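Local coordinates for ankyrin-repeat protein B (Legionella pneumophila, PDB 5K34), which acts as a bacterial F-box effector that hijacks the host ubiquitin-proteasome system by structural mimicry, its ankyrin domain probably binding protein partners, at residues 54-59 and 93-98; 71-76 and 81-86; 88-93 and 98-103. All blocks are in the same frame, centred on the assembly; numbering follows the deposited sequence.

Interaction 1 of 3, residues 54-59 and 93-98. With SO4 (sulfate ion), chain C.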
loop_
_atom_site.group_PDB
_atom_site.type_symbol
_atom_site.label_atom_id
_atom_site.label_comp_id
_atom_site.label_asym_id
_atom_site.label_seq_id
_atom_site.Cartn_x
_atom_site.Cartn_y
_atom_site.Cartn_z
ATOM N N GLU A 54 0.866 3.118 -5.585
ATOM C CA GLU A 54 0.810 4.218 -6.560
ATOM C C GLU A 54 2.165 4.831 -6.789
ATOM O O GLU A 54 2.404 5.398 -7.876
ATOM C CB GLU A 54 -0.190 5.302 -6.148
ATOM C CG GLU A 54 0.243 6.163 -4.991
ATOM C CD GLU A 54 -0.860 7.097 -4.508
ATOM O OE1 GLU A 54 -1.922 7.206 -5.169
ATOM O OE2 GLU A 54 -0.686 7.673 -3.410
ATOM N N GLY A 55 3.115 4.729 -5.856
ATOM C CA GLY A 55 4.481 5.208 -6.046
ATOM C C GLY A 55 5.366 4.210 -6.758
ATOM O O GLY A 55 6.561 4.498 -6.909
ATOM N N LYS A 56 4.832 3.060 -7.167
ATOM C CA LYS A 56 5.632 1.982 -7.766
ATOM C C LYS A 56 6.682 1.482 -6.810
ATOM O O LYS A 56 7.739 0.942 -7.189
ATOM C CB LYS A 56 6.260 2.412 -9.105
ATOM C CG LYS A 56 5.246 2.949 -10.108
ATOM C CD LYS A 56 5.811 3.142 -11.495
ATOM C CE LYS A 56 6.987 4.095 -11.511
ATOM N NZ LYS A 56 7.378 4.326 -12.948
ATOM N N ALA A 57 6.380 1.585 -5.511
ATOM C CA ALA A 57 7.293 1.171 -4.436
ATOM C C ALA A 57 6.984 -0.287 -4.110
ATOM O O ALA A 57 6.502 -0.625 -3.032
ATOM C CB ALA A 57 7.091 2.099 -3.215
ATOM N N TYR A 58 7.267 -1.169 -5.081
ATOM C CA TYR A 58 6.721 -2.519 -4.983
ATOM C C TYR A 58 7.356 -3.367 -3.883
ATOM O O TYR A 58 6.681 -4.206 -3.309
ATOM C CB TYR A 58 6.708 -3.224 -6.361
ATOM C CG TYR A 58 5.856 -2.483 -7.352
ATOM C CD1 TYR A 58 4.485 -2.302 -7.142
ATOM C CD2 TYR A 58 6.387 -1.980 -8.508
ATOM C CE1 TYR A 58 3.689 -1.605 -8.039
ATOM C CE2 TYR A 58 5.596 -1.302 -9.445
ATOM C CZ TYR A 58 4.275 -1.110 -9.188
ATOM O OH TYR A 58 3.547 -0.382 -10.110
ATOM N N GLN A 59 8.621 -3.096 -3.567
ATOM C CA GLN A 59 9.234 -3.828 -2.430
ATOM C C GLN A 59 8.595 -3.419 -1.078
ATOM O O GLN A 59 8.329 -4.332 -0.285
ATOM C CB GLN A 59 10.744 -3.652 -2.381
ATOM C CG GLN A 59 11.472 -4.017 -3.685
ATOM C CD GLN A 59 11.796 -2.815 -4.537
ATOM O OE1 GLN A 59 10.908 -1.961 -4.783
ATOM N NE2 GLN A 59 13.035 -2.681 -4.975
ATOM N N PRO A 93 -0.703 1.643 -20.465
ATOM C CA PRO A 93 0.449 1.434 -21.417
ATOM C C PRO A 93 1.767 2.086 -21.056
ATOM O O PRO A 93 2.813 1.751 -21.640
ATOM C CB PRO A 93 -0.056 2.007 -22.739
ATOM C CG PRO A 93 -1.401 2.580 -22.487
ATOM C CD PRO A 93 -1.798 2.446 -21.029
ATOM N N ALA A 94 1.740 2.971 -20.060
ATOM C CA ALA A 94 2.972 3.638 -19.664
ATOM C C ALA A 94 3.868 2.715 -18.825
ATOM O O ALA A 94 5.086 2.951 -18.693
ATOM C CB ALA A 94 2.647 4.916 -18.915
ATOM N N PHE A 95 3.269 1.654 -18.257
ATOM C CA PHE A 95 4.037 0.717 -17.438
ATOM C C PHE A 95 4.846 -0.278 -18.269
ATOM O O PHE A 95 4.354 -0.797 -19.278
ATOM C CB PHE A 95 3.099 -0.013 -16.461
ATOM C CG PHE A 95 2.711 0.843 -15.310
ATOM C CD1 PHE A 95 1.747 1.835 -15.434
ATOM C CD2 PHE A 95 3.273 0.639 -14.051
ATOM C CE1 PHE A 95 1.387 2.692 -14.359
ATOM C CE2 PHE A 95 2.912 1.454 -13.009
ATOM C CZ PHE A 95 1.985 2.471 -13.122
ATOM N N LYS A 96 6.078 -0.483 -17.852
ATOM C CA LYS A 96 7.020 -1.335 -18.553
ATOM C C LYS A 96 6.901 -2.803 -18.102
ATOM O O LYS A 96 6.334 -3.074 -17.001
ATOM C CB LYS A 96 8.459 -0.813 -18.346
ATOM C CG LYS A 96 9.537 -1.810 -18.766
ATOM C CD LYS A 96 10.928 -1.548 -18.201
ATOM C CE LYS A 96 11.650 -2.861 -17.920
ATOM N NZ LYS A 96 11.128 -4.033 -18.679
ATOM N N ASP A 97 7.447 -3.742 -18.885
ATOM C CA ASP A 97 7.419 -5.175 -18.597
ATOM C C ASP A 97 7.844 -5.507 -17.144
ATOM O O ASP A 97 7.168 -6.299 -16.516
ATOM C CB ASP A 97 8.338 -5.979 -19.527
ATOM C CG ASP A 97 7.898 -5.988 -21.009
ATOM O OD1 ASP A 97 6.762 -5.593 -21.315
ATOM O OD2 ASP A 97 8.710 -6.493 -21.826
ATOM N N LYS A 98 8.932 -4.901 -16.677
ATOM C CA LYS A 98 9.494 -5.257 -15.369
ATOM C C LYS A 98 8.531 -4.850 -14.262
ATOM O O LYS A 98 8.348 -5.566 -13.265
ATOM C CB LYS A 98 10.786 -4.479 -15.142
ATOM C CG LYS A 98 11.768 -5.177 -14.205
ATOM C CD LYS A 98 12.937 -4.240 -13.841
ATOM C CE LYS A 98 14.145 -4.481 -14.729
ATOM N NZ LYS A 98 14.939 -5.685 -14.356
HETATM S S SO4 C . 13.838 1.451 -6.220
HETATM O O1 SO4 C . 15.262 1.919 -6.347
HETATM O O2 SO4 C . 13.023 2.427 -5.345
HETATM O O3 SO4 C . 13.215 1.268 -7.564
HETATM O O4 SO4 C . 13.761 0.057 -5.703
HETATM O O HOH W 1 6.362 3.639 -15.601
#

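Interaction 2 of 3, residues 71-76 and 81-86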
loop_
_atom_site.group_PDB
_atom_site.type_symbol
_atom_site.label_atom_id
_atom_site.label_comp_id
_atom_site.label_asym_id
_atom_site.label_seq_id
_atom_site.Cartn_x
_atom_site.Cartn_y
_atom_site.Cartn_z
ATOM N N ASP A 71 -6.766 -6.017 4.021
ATOM C CA ASP A 71 -7.843 -6.433 3.149
ATOM C C ASP A 71 -7.537 -5.874 1.742
ATOM O O ASP A 71 -7.619 -4.654 1.562
ATOM C CB ASP A 71 -9.171 -5.889 3.683
ATOM C CG ASP A 71 -10.312 -6.155 2.742
ATOM O OD1 ASP A 71 -10.145 -6.724 1.629
ATOM O OD2 ASP A 71 -11.458 -5.703 3.086
ATOM N N PRO A 72 -7.140 -6.719 0.776
ATOM C CA PRO A 72 -6.686 -6.179 -0.527
ATOM C C PRO A 72 -7.858 -5.663 -1.400
ATOM O O PRO A 72 -7.579 -5.115 -2.452
ATOM C CB PRO A 72 -6.005 -7.405 -1.170
ATOM C CG PRO A 72 -6.796 -8.568 -0.588
ATOM C CD PRO A 72 -7.144 -8.216 0.830
ATOM N N ASN A 73 -9.088 -5.895 -0.954
ATOM C CA ASN A 73 -10.259 -5.331 -1.653
ATOM C C ASN A 73 -10.843 -4.142 -0.917
ATOM O O ASN A 73 -11.911 -3.656 -1.297
ATOM C CB ASN A 73 -11.325 -6.423 -1.879
ATOM C CG ASN A 73 -10.784 -7.526 -2.785
ATOM O OD1 ASN A 73 -10.537 -8.671 -2.276
ATOM N ND2 ASN A 73 -10.527 -7.246 -4.022
ATOM N N PHE A 74 -10.184 -3.637 0.114
ATOM C CA PHE A 74 -10.738 -2.488 0.854
ATOM C C PHE A 74 -10.507 -1.213 0.087
ATOM O O PHE A 74 -9.358 -0.819 -0.188
ATOM C CB PHE A 74 -10.122 -2.385 2.243
ATOM C CG PHE A 74 -10.674 -1.230 3.039
ATOM C CD1 PHE A 74 -11.974 -1.302 3.550
ATOM C CD2 PHE A 74 -9.942 -0.046 3.175
ATOM C CE1 PHE A 74 -12.517 -0.201 4.242
ATOM C CE2 PHE A 74 -10.502 1.046 3.844
ATOM C CZ PHE A 74 -11.784 0.945 4.378
ATOM N N LYS A 75 -11.613 -0.528 -0.254
ATOM C CA LYS A 75 -11.549 0.676 -1.081
ATOM C C LYS A 75 -11.298 1.935 -0.289
ATOM O O LYS A 75 -11.804 2.127 0.835
ATOM C CB LYS A 75 -12.886 0.831 -1.832
ATOM C CG LYS A 75 -13.097 -0.268 -2.857
ATOM C CD LYS A 75 -14.437 -0.157 -3.590
ATOM C CE LYS A 75 -15.660 -0.416 -2.699
ATOM N NZ LYS A 75 -15.641 -1.803 -2.167
ATOM N N ASP A 76 -10.521 2.845 -0.885
ATOM C CA ASP A 76 -10.430 4.211 -0.366
ATOM C C ASP A 76 -11.565 5.059 -0.907
ATOM O O ASP A 76 -12.469 4.576 -1.619
ATOM C CB ASP A 76 -9.046 4.806 -0.648
ATOM C CG ASP A 76 -8.811 5.203 -2.057
ATOM O OD1 ASP A 76 -9.694 5.109 -2.945
ATOM O OD2 ASP A 76 -7.646 5.676 -2.326
ATOM N N SER A 81 -9.090 0.002 -4.452
ATOM C CA SER A 81 -8.525 -0.952 -3.486
ATOM C C SER A 81 -7.081 -1.264 -3.929
ATOM O O SER A 81 -6.685 -0.975 -5.052
ATOM C CB SER A 81 -9.356 -2.238 -3.460
ATOM O OG SER A 81 -9.280 -2.834 -4.743
ATOM N N PRO A 82 -6.308 -1.938 -3.057
ATOM C CA PRO A 82 -4.985 -2.364 -3.511
ATOM C C PRO A 82 -5.038 -3.167 -4.806
ATOM O O PRO A 82 -4.286 -2.882 -5.732
ATOM C CB PRO A 82 -4.472 -3.183 -2.292
ATOM C CG PRO A 82 -5.091 -2.460 -1.122
ATOM C CD PRO A 82 -6.481 -2.108 -1.586
ATOM N N ILE A 83 -5.941 -4.149 -4.868
ATOM C CA ILE A 83 -6.055 -4.934 -6.102
ATOM C C ILE A 83 -6.504 -4.098 -7.283
ATOM O O ILE A 83 -5.938 -4.229 -8.372
ATOM C CB ILE A 83 -6.983 -6.160 -5.918
ATOM C CG1 ILE A 83 -6.282 -7.196 -5.043
ATOM C CG2 ILE A 83 -7.302 -6.789 -7.283
ATOM C CD1 ILE A 83 -7.267 -8.199 -4.462
ATOM N N SER A 84 -7.562 -3.282 -7.117
ATOM C CA SER A 84 -8.057 -2.571 -8.300
ATOM C C SER A 84 -7.069 -1.523 -8.779
ATOM O O SER A 84 -6.940 -1.287 -9.975
ATOM C CB SER A 84 -9.461 -1.988 -8.054
ATOM O OG SER A 84 -9.419 -0.808 -7.250
ATOM N N LEU A 85 -6.303 -0.915 -7.866
ATOM C CA LEU A 85 -5.295 0.064 -8.262
ATOM C C LEU A 85 -4.165 -0.629 -9.037
ATOM O O LEU A 85 -3.702 -0.113 -10.062
ATOM C CB LEU A 85 -4.764 0.785 -7.019
ATOM C CG LEU A 85 -3.848 1.975 -7.303
ATOM C CD1 LEU A 85 -4.615 3.068 -8.083
ATOM C CD2 LEU A 85 -3.284 2.510 -6.004
ATOM N N LEU A 86 -3.735 -1.793 -8.560
ATOM C CA LEU A 86 -2.740 -2.609 -9.297
ATOM C C LEU A 86 -3.266 -2.958 -10.683
ATOM O O LEU A 86 -2.528 -2.884 -11.669
ATOM C CB LEU A 86 -2.382 -3.859 -8.495
ATOM C CG LEU A 86 -1.450 -3.618 -7.307
ATOM C CD1 LEU A 86 -1.560 -4.821 -6.358
ATOM C CD2 LEU A 86 -0.016 -3.399 -7.775
HETATM O O HOH W 2 -10.814 -4.961 -5.318
#

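Interaction 3 of 3, residues 88-93 and 98-103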
loop_
_atom_site.group_PDB
_atom_site.type_symbol
_atom_site.label_atom_id
_atom_site.label_comp_id
_atom_site.label_asym_id
_atom_site.label_seq_id
_atom_site.Cartn_x
_atom_site.Cartn_y
_atom_site.Cartn_z
ATOM N N LYS A 88 -5.439 -1.343 -12.465
ATOM C CA LYS A 88 -5.354 -0.149 -13.315
ATOM C C LYS A 88 -3.946 0.127 -13.916
ATOM O O LYS A 88 -3.756 0.495 -15.080
ATOM C CB LYS A 88 -5.818 1.070 -12.553
ATOM C CG LYS A 88 -7.316 1.171 -12.386
ATOM C CD LYS A 88 -7.741 2.516 -11.785
ATOM C CE LYS A 88 -7.276 3.659 -12.669
ATOM N NZ LYS A 88 -8.187 4.843 -12.480
ATOM N N GLN A 89 -2.925 -0.080 -13.067
ATOM C CA GLN A 89 -1.539 0.037 -13.466
ATOM C C GLN A 89 -1.212 -1.008 -14.550
ATOM O O GLN A 89 -0.574 -0.680 -15.548
ATOM C CB GLN A 89 -0.602 -0.149 -12.264
ATOM C CG GLN A 89 -0.672 0.998 -11.271
ATOM C CD GLN A 89 0.406 0.858 -10.204
ATOM O OE1 GLN A 89 0.847 -0.256 -9.888
ATOM N NE2 GLN A 89 0.820 1.974 -9.635
ATOM N N LEU A 90 -1.639 -2.235 -14.332
ATOM C CA LEU A 90 -1.354 -3.319 -15.283
ATOM C C LEU A 90 -1.958 -3.013 -16.639
ATOM O O LEU A 90 -1.341 -3.391 -17.662
ATOM C CB LEU A 90 -1.935 -4.615 -14.757
ATOM C CG LEU A 90 -1.570 -5.902 -15.503
ATOM C CD1 LEU A 90 -0.065 -6.162 -15.434
ATOM C CD2 LEU A 90 -2.341 -7.083 -14.906
ATOM N N ALA A 91 -3.098 -2.329 -16.688
ATOM C CA ALA A 91 -3.743 -1.994 -17.975
ATOM C C ALA A 91 -3.193 -0.726 -18.561
ATOM O O ALA A 91 -3.561 -0.395 -19.721
ATOM C CB ALA A 91 -5.235 -1.870 -17.741
ATOM N N ASN A 92 -2.369 0.031 -17.853
ATOM C CA ASN A 92 -1.873 1.330 -18.300
ATOM C C ASN A 92 -0.637 1.129 -19.200
ATOM O O ASN A 92 0.379 0.575 -18.825
ATOM C CB ASN A 92 -1.500 2.158 -17.062
ATOM C CG ASN A 92 -1.013 3.567 -17.393
ATOM O OD1 ASN A 92 -0.466 3.840 -18.437
ATOM N ND2 ASN A 92 -1.142 4.468 -16.400
ATOM N N PRO A 93 -0.703 1.643 -20.465
ATOM C CA PRO A 93 0.449 1.434 -21.417
ATOM C C PRO A 93 1.767 2.086 -21.056
ATOM O O PRO A 93 2.813 1.751 -21.640
ATOM C CB PRO A 93 -0.056 2.007 -22.739
ATOM C CG PRO A 93 -1.401 2.580 -22.487
ATOM C CD PRO A 93 -1.798 2.446 -21.029
ATOM N N LYS A 98 8.932 -4.901 -16.677
ATOM C CA LYS A 98 9.494 -5.257 -15.369
ATOM C C LYS A 98 8.531 -4.850 -14.262
ATOM O O LYS A 98 8.348 -5.566 -13.265
ATOM C CB LYS A 98 10.786 -4.479 -15.142
ATOM C CG LYS A 98 11.768 -5.177 -14.205
ATOM C CD LYS A 98 12.937 -4.240 -13.841
ATOM C CE LYS A 98 14.145 -4.481 -14.729
ATOM N NZ LYS A 98 14.939 -5.685 -14.356
ATOM N N GLU A 99 7.916 -3.690 -14.435
ATOM C CA GLU A 99 6.914 -3.212 -13.500
ATOM C C GLU A 99 5.653 -4.065 -13.571
ATOM O O GLU A 99 5.089 -4.440 -12.535
ATOM C CB GLU A 99 6.552 -1.763 -13.771
ATOM C CG GLU A 99 7.675 -0.786 -13.414
ATOM C CD GLU A 99 7.492 0.603 -14.079
ATOM O OE1 GLU A 99 6.722 0.751 -15.110
ATOM O OE2 GLU A 99 8.182 1.562 -13.635
ATOM N N LYS A 100 5.203 -4.389 -14.788
ATOM C CA LYS A 100 4.020 -5.167 -14.937
ATOM C C LYS A 100 4.153 -6.577 -14.332
ATOM O O LYS A 100 3.205 -7.128 -13.812
ATOM C CB LYS A 100 3.621 -5.251 -16.411
ATOM C CG LYS A 100 3.005 -3.936 -16.891
ATOM C CD LYS A 100 2.891 -3.869 -18.402
ATOM C CE LYS A 100 1.966 -4.862 -18.966
ATOM N NZ LYS A 100 1.672 -4.330 -20.325
ATOM N N LYS A 101 5.366 -7.170 -14.422
ATOM C CA LYS A 101 5.577 -8.500 -13.795
ATOM C C LYS A 101 5.413 -8.409 -12.265
ATOM O O LYS A 101 4.830 -9.258 -11.614
ATOM C CB LYS A 101 7.011 -8.951 -14.125
ATOM C CG LYS A 101 7.097 -9.457 -15.557
ATOM C CD LYS A 101 6.238 -10.703 -15.696
ATOM C CE LYS A 101 6.530 -11.602 -16.907
ATOM N NZ LYS A 101 5.685 -12.829 -16.748
ATOM N N GLN A 102 5.938 -7.347 -11.718
ATOM C CA GLN A 102 5.775 -7.119 -10.249
ATOM C C GLN A 102 4.318 -6.868 -9.852
ATOM O O GLN A 102 3.833 -7.362 -8.796
ATOM C CB GLN A 102 6.625 -5.992 -9.734
ATOM C CG GLN A 102 6.420 -5.865 -8.239
ATOM C CD GLN A 102 6.709 -7.157 -7.455
ATOM O OE1 GLN A 102 5.798 -7.868 -6.843
ATOM N NE2 GLN A 102 7.997 -7.450 -7.430
ATOM N N ILE A 103 3.603 -6.141 -10.730
ATOM C CA ILE A 103 2.202 -5.846 -10.488
ATOM C C ILE A 103 1.386 -7.135 -10.531
ATOM O O ILE A 103 0.573 -7.409 -9.624
ATOM C CB ILE A 103 1.700 -4.820 -11.535
ATOM C CG1 ILE A 103 2.311 -3.470 -11.268
ATOM C CG2 ILE A 103 0.179 -4.748 -11.516
ATOM C CD1 ILE A 103 2.261 -2.523 -12.494
HETATM O O HOH W 3 0.266 -2.064 -19.458
#

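Interaction 1 of 3, residues 54-59 and 93-98
The ring of F95 meets K56 and Y58, two side chains at the junction of helices 48-54 and 58-67 in the ankyrin domain, in a small contact of 92 Å² in all, where one ring carbon serves two neighbours. Both partners converge on CE2. The hydroxyl OH of Y58 lies 3.5 Å from CE2 of F95, while the aliphatic CD of K56 approaches the same F95 CE2 to 3.7 Å; both come in obliquely to the ring. The lysine chain bends about its CG-CD bond (chi3 -59°), and its ammonium ends too far from the ring for more than a weak cation-pi attraction, with K56 NZ 5.8 Å from the centroid of F95. The stronger electrostatic partner of NZ is the E99 carboxylate, in a salt bridge. A water accepts from K56 NZ and reaches A94 O through a weak bond. Y58 OH, for its part, is hydrogen-bonded to Q89 OE1, and this fixes the phenol end beside F95.

In the next shell, backbone motifs set these groups in place. K56 closes helix 48-54 in a Schellman motif, with positive phi, and A57 then serves as N-cap of helix 58-67 and centre of an inverse gamma turn. Across this turn K56 CA lies 3.6 Å above one face of the Y58 ring, toward its rim. K96 occupies the N-cap position of helix 97-112, and its N is bonded to OE1 of E99. Away from the aromatic pair, Q59 NE2 donates to O4 of a sulfate, probably from the crystallisation liquor, at 2.9 Å and 152°.

Interaction 2 of 3, residues 71-76 and 81-86
I83 lies alongside the P72 ring, the two side chains pointing the same way, with I83 CD1 3.6 Å from P72 CB. N73 comes up to the same methyl, its ND2 3.4 Å from I83 CD1. Beside these contacts, I83 N donates to P72 O at 3.1 Å, an almost straight bond (169°) that uses an amide of the first helical turn, where the helix itself supplies no acceptor. P82 has no N-H to offer, and its CD packs 3.3 Å from P72 O.

The presenting loop is shaped locally: D71 to F74 form a type I turn, and D71 OD1 receives N73 N from above the carboxylate plane, an Asx turn. Further along, F74 O takes a CA-H...O contact from S81, its distance to S81 CA being 3.4 Å. S81 sets OG between its own N and carbonyl carbon (chi1 63°), which lets it accept S84 N, while S84 OG accepts S81 N at 2.9 Å. A water joins S81 OG to N73 ND2.

This reciprocal capping box at the start of helix 82-91, in the sequence S81-P82-I83-S84, is consistent with the TPLH-type helix start of ankyrin repeats, here tied back to the preceding loop.

Interaction 3 of 3, residues 88-93 and 98-103
The carboxamide of Q89 is the flat group at this interface, and it meets I103 by its oxygen end: OE1 sits 3.7 Å from I103 CD1. Its two polar ends are engaged beyond the contact, OE1 with Y58 and NE2 with the backbone oxygen of I53, so the amide is fixed in rotation while its apolar stem packs. The stem meets the same methyl equally closely, Q89 CB lying 3.7 Å from I103 CD1, with the two side chains at about a right angle.

One residue on, L90 touches the facing helix with its CB and with one methyl. L90 CB meets I103 CG2 at 3.9 Å, and L90 CD1 reaches K100 CB at 3.9 Å and K100 O at 3.8 Å. Turning CG anti to the backbone N (chi1 -171°) carries that methyl toward the neighbouring helix, although the CB bond itself does not aim there. K100 crosses L90 nearly perpendicularly and then bends at chi3 (65°), which returns its ammonium to the helix end. There a water accepts from K100 NZ and donates to L90 O and N92 O, satisfying two carbonyls at the close of helix 82-91.

F95, in the connecting loop, also touches Q89, K100 and I103. Apolar packing with a polar water bridge at the turn thus joins two successive helices that run in roughly opposite senses, a helix-turn-helix hairpin consistent with the paired helices of ankyrin domains.

Helix 82-91 is the thread running through the three contacts: its start is fastened in interaction 2, its end in interaction 3, and interaction 1 reaches it through Y58 and F95. Interactions 1 and 3 are neighbours, their centres about 6 Å apart. The hydrogen bond between Y58 and Q89 joins them, and so does a salt bridge in which K56 NZ lies 3.0 Å from E99 OE2. Interaction 2 lies further off, about 16 and 15 Å from the centres of the other two, yet packing continues through L86, whose CD2 is 4.1 Å from Y58 CE1. Consecutive helices of the ankyrin domain are thereby held as one stack.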